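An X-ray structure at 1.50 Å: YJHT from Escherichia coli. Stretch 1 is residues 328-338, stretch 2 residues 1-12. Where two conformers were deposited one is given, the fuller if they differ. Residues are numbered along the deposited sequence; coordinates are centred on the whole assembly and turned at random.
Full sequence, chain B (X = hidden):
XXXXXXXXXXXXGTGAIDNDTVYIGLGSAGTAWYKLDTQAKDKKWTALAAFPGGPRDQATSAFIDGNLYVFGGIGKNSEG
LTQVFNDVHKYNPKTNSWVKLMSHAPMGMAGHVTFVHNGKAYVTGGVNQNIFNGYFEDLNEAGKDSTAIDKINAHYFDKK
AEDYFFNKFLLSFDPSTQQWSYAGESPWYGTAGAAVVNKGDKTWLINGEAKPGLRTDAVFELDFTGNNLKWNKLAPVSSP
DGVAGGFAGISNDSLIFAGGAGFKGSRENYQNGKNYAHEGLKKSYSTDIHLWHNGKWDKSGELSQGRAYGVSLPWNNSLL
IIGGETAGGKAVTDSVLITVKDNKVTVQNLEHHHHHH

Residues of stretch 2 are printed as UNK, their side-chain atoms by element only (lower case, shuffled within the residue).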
# COMPACT_ATOMS: atom_id res chain seq x y z
N GLY B 328 -15.10 -3.65 -29.26
CA GLY B 328 -16.26 -4.32 -28.62
C GLY B 328 -15.88 -5.23 -27.47
O GLY B 328 -16.71 -6.00 -26.96
N GLY B 329 -14.61 -5.18 -27.05
CA GLY B 329 -14.14 -6.03 -25.97
C GLY B 329 -13.99 -7.51 -26.31
O GLY B 329 -13.91 -8.34 -25.41
N LYS B 330 -13.95 -7.83 -27.60
CA LYS B 330 -13.86 -9.22 -28.06
C LYS B 330 -12.45 -9.82 -27.93
O LYS B 330 -11.50 -9.32 -28.53
CB LYS B 330 -14.31 -9.30 -29.51
CG LYS B 330 -14.32 -10.71 -30.09
CD LYS B 330 -13.12 -10.99 -31.00
CE LYS B 330 -13.26 -12.29 -31.81
NZ LYS B 330 -12.79 -13.55 -31.15
N ALA B 331 -12.33 -10.91 -27.18
CA ALA B 331 -11.07 -11.63 -27.04
C ALA B 331 -10.74 -12.34 -28.35
O ALA B 331 -11.64 -12.82 -29.06
CB ALA B 331 -11.16 -12.62 -25.90
N VAL B 332 -9.44 -12.46 -28.66
CA VAL B 332 -9.01 -13.13 -29.88
C VAL B 332 -8.05 -14.28 -29.55
O VAL B 332 -7.56 -14.39 -28.43
CB VAL B 332 -8.39 -12.14 -30.88
CG1 VAL B 332 -9.41 -11.06 -31.28
CG2 VAL B 332 -7.12 -11.51 -30.33
N THR B 333 -7.81 -15.13 -30.54
CA THR B 333 -7.00 -16.34 -30.37
C THR B 333 -5.70 -16.33 -31.17
O THR B 333 -4.86 -17.23 -31.00
CB THR B 333 -7.80 -17.58 -30.86
OG1 THR B 333 -8.16 -17.41 -32.24
CG2 THR B 333 -9.08 -17.80 -30.03
N ASP B 334 -5.52 -15.35 -32.04
CA ASP B 334 -4.39 -15.35 -32.98
C ASP B 334 -3.16 -14.66 -32.41
O ASP B 334 -3.24 -13.97 -31.38
CB ASP B 334 -4.78 -14.71 -34.32
CG ASP B 334 -5.19 -13.27 -34.17
OD1 ASP B 334 -5.88 -12.94 -33.19
OD2 ASP B 334 -4.84 -12.46 -35.05
N SER B 335 -2.04 -14.86 -33.08
CA SER B 335 -0.75 -14.31 -32.68
C SER B 335 -0.14 -13.52 -33.82
O SER B 335 -0.41 -13.80 -34.99
CB SER B 335 0.20 -15.42 -32.27
OG SER B 335 -0.21 -16.00 -31.04
N VAL B 336 0.67 -12.54 -33.46
CA VAL B 336 1.35 -11.65 -34.41
C VAL B 336 2.83 -11.66 -34.06
O VAL B 336 3.21 -11.77 -32.89
CB VAL B 336 0.80 -10.19 -34.27
CG1 VAL B 336 1.28 -9.29 -35.42
CG2 VAL B 336 -0.73 -10.20 -34.18
N LEU B 337 3.67 -11.54 -35.09
CA LEU B 337 5.10 -11.38 -34.89
C LEU B 337 5.52 -10.04 -35.52
O LEU B 337 5.23 -9.78 -36.70
CB LEU B 337 5.85 -12.55 -35.53
CG LEU B 337 7.28 -12.74 -35.04
CD1 LEU B 337 7.40 -13.06 -33.55
CD2 LEU B 337 7.90 -13.87 -35.87
N ILE B 338 6.16 -9.20 -34.73
CA ILE B 338 6.67 -7.92 -35.20
C ILE B 338 8.19 -8.00 -35.16
O ILE B 338 8.79 -8.16 -34.10
CB ILE B 338 6.15 -6.72 -34.38
CG1 ILE B 338 4.61 -6.76 -34.31
CG2 ILE B 338 6.57 -5.39 -35.01
CD1 ILE B 338 3.98 -5.70 -33.43
N UNK B 1 -2.21 -17.36 -35.08
CA UNK B 1 -1.85 -17.35 -36.55
C UNK B 1 -0.40 -17.77 -36.84
O UNK B 1 -0.17 -18.80 -37.50
o UNK B 1 -0.93 -15.18 -36.81
c UNK B 1 -2.06 -15.97 -37.13
N UNK B 2 0.56 -16.95 -36.39
CA UNK B 2 2.01 -17.25 -36.49
C UNK B 2 2.36 -18.40 -35.55
O UNK B 2 3.36 -19.08 -35.73
c UNK B 2 3.07 -15.86 -34.63
c UNK B 2 2.45 -14.75 -36.80
c UNK B 2 2.92 -16.03 -36.14
N UNK B 3 1.55 -18.55 -34.51
CA UNK B 3 1.46 -19.77 -33.73
C UNK B 3 0.03 -20.27 -33.95
O UNK B 3 -0.83 -19.49 -34.37
c UNK B 3 3.03 -18.92 -31.83
c UNK B 3 1.68 -19.50 -32.24
c UNK B 3 3.05 -18.65 -30.32
c UNK B 3 4.18 -19.85 -32.21
N UNK B 4 -0.23 -21.55 -33.66
CA UNK B 4 -1.61 -22.00 -33.74
C UNK B 4 -2.51 -21.12 -32.86
O UNK B 4 -2.04 -20.53 -31.87
c UNK B 4 -0.15 -23.82 -33.24
c UNK B 4 0.69 -22.62 -33.24
c UNK B 4 -1.56 -23.43 -33.21
N UNK B 5 -3.78 -21.04 -33.22
CA UNK B 5 -4.76 -20.27 -32.45
C UNK B 5 -4.77 -20.75 -31.01
O UNK B 5 -4.66 -21.95 -30.75
c UNK B 5 -6.17 -20.41 -33.04
o UNK B 5 -4.87 -18.31 -35.46
o UNK B 5 -6.42 -17.62 -34.09
c UNK B 5 -5.84 -18.53 -34.70
c UNK B 5 -6.33 -19.94 -34.49
N UNK B 6 -4.91 -19.84 -30.06
CA UNK B 6 -4.99 -20.28 -28.67
C UNK B 6 -6.26 -21.13 -28.52
O UNK B 6 -7.23 -20.92 -29.26
c UNK B 6 -3.66 -18.37 -27.73
o UNK B 6 -6.04 -18.19 -28.06
c UNK B 6 -5.01 -19.10 -27.69
N UNK B 7 -6.24 -22.13 -27.62
CA UNK B 7 -7.41 -23.02 -27.53
C UNK B 7 -8.75 -22.37 -27.16
O UNK B 7 -9.81 -22.94 -27.46
c UNK B 7 -5.49 -24.06 -26.55
c UNK B 7 -5.14 -22.61 -26.77
c UNK B 7 -6.99 -24.05 -26.47
N UNK B 8 -8.71 -21.22 -26.50
CA UNK B 8 -9.91 -20.41 -26.24
C UNK B 8 -9.53 -18.94 -26.48
O UNK B 8 -8.34 -18.63 -26.46
c UNK B 8 -10.43 -20.60 -24.81
c UNK B 8 -10.88 -22.06 -24.57
c UNK B 8 -9.40 -20.15 -23.77
N UNK B 9 -10.52 -18.05 -26.73
CA UNK B 9 -10.25 -16.61 -26.84
C UNK B 9 -9.55 -16.11 -25.59
O UNK B 9 -9.91 -16.50 -24.49
c UNK B 9 -11.64 -15.99 -26.99
c UNK B 9 -11.95 -18.35 -26.95
c UNK B 9 -12.49 -17.12 -27.57
N UNK B 10 -8.52 -15.28 -25.76
CA UNK B 10 -7.49 -15.11 -24.74
C UNK B 10 -7.11 -13.65 -24.51
O UNK B 10 -6.15 -13.13 -25.09
c UNK B 10 -5.15 -15.92 -24.15
c UNK B 10 -3.03 -15.85 -22.35
c UNK B 10 -3.86 -15.57 -24.55
c UNK B 10 -6.27 -15.95 -25.14
c UNK B 10 -2.83 -15.52 -23.64
c UNK B 10 -4.32 -16.24 -21.93
c UNK B 10 -5.35 -16.28 -22.83
N UNK B 11 -7.84 -12.99 -23.62
CA UNK B 11 -7.56 -11.61 -23.25
C UNK B 11 -7.29 -11.51 -21.76
O UNK B 11 -7.80 -12.32 -20.99
c UNK B 11 -12.39 -10.15 -22.52
n UNK B 11 -13.49 -9.20 -22.90
c UNK B 11 -8.73 -10.68 -23.62
c UNK B 11 -11.11 -9.93 -23.29
c UNK B 11 -10.04 -10.89 -22.82
N UNK B 12 -6.49 -10.52 -21.36
CA UNK B 12 -6.21 -10.24 -19.96
C UNK B 12 -5.43 -11.33 -19.25
O UNK B 12 -5.34 -11.34 -18.01
o UNK B 12 -8.38 -9.12 -19.96
c UNK B 12 -7.51 -9.95 -19.20
O HOH W 1 -2.02 -17.85 -31.36

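Position 1 has one side-chain carbon carrying one oxygen. That oxygen stands 2.3 Å from Ser 335 O, a very short hydrogen bond that it donates, so the residue is Ser 1. Position 2 has three carbons, one bearing the other two; one outer carbon lies 4.2 Å from Leu 337 CB and the other 3.7 Å from Ser 335 CB, so this is Val 2. Position 3 has four carbons forked at the second, and its CB is 4.2 Å from Ser 335 OG; the pattern is that of Leu 3.

At position 4, three carbons close a ring onto the backbone nitrogen, and the CA-to-CB bond points away from stretch 1, which identifies Pro 4. Pro 4 O accepts from water 1 at 2.7 Å.

Position 5 has three carbons, the third carrying two oxygens. One of these oxygens accepts a hydrogen bond from Thr 333 OG1 at 2.5 Å and also lies 3.2 Å from Asp 334 N, where the angle is too poor for a hydrogen bond. A carboxylate and a carboxamide could look alike by shape, but the element labels give two oxygens, hence Glu 5. The oxygen facing Thr 333 is OE1, while OE2 accepts a hydrogen bond from Ser 1 N at 2.9 Å.

Position 6 has a carbon bearing one oxygen and one carbon; the oxygen is 3.4 Å from Thr 333 CB, and the residue is Thr 6. Position 7 is again a three-carbon ring closed on nitrogen, out of contact with stretch 1: Pro 7. Position 8 repeats the three-carbon branch, its CA-to-CB bond pointing away from stretch 1, and is Val 8; its carbonyl O accepts from Thr 6 OG1 at 2.8 Å.

Position 9 is a third ring closed on nitrogen, its CB packed 3.6 Å from Ala 331 CB, so this is Pro 9. Position 10 has one carbon and a six-carbon ring without oxygen, and its side chain ends away from stretch 1, hence Phe 10. Position 11 has four carbons in a row ending in nitrogen; the terminal nitrogen lies 2.7 Å from Gly 329 O, so this is Lys 11. The extended chain, with chi2 to chi4 all t, carries NZ there. Position 12, one carbon and one oxygen, out of reach, is Ser 12.

The contact buries 714 Å² and rests largely on carbonyl acceptors of stretch 1. Thr 6 N donates to Thr 333 O (2.8 Å, 168°) and Phe 10 N to Val 332 O (3.0 Å, 151°), while the Ser 1 and Lys 11 side chains engage further carbonyls. Water 1 adds a bridge, donating to Thr 333 O at 2.9 Å and accepting from Ser 335 OG at 2.6 Å.

Stretch 2 1-12: SVLPETPVPFKS
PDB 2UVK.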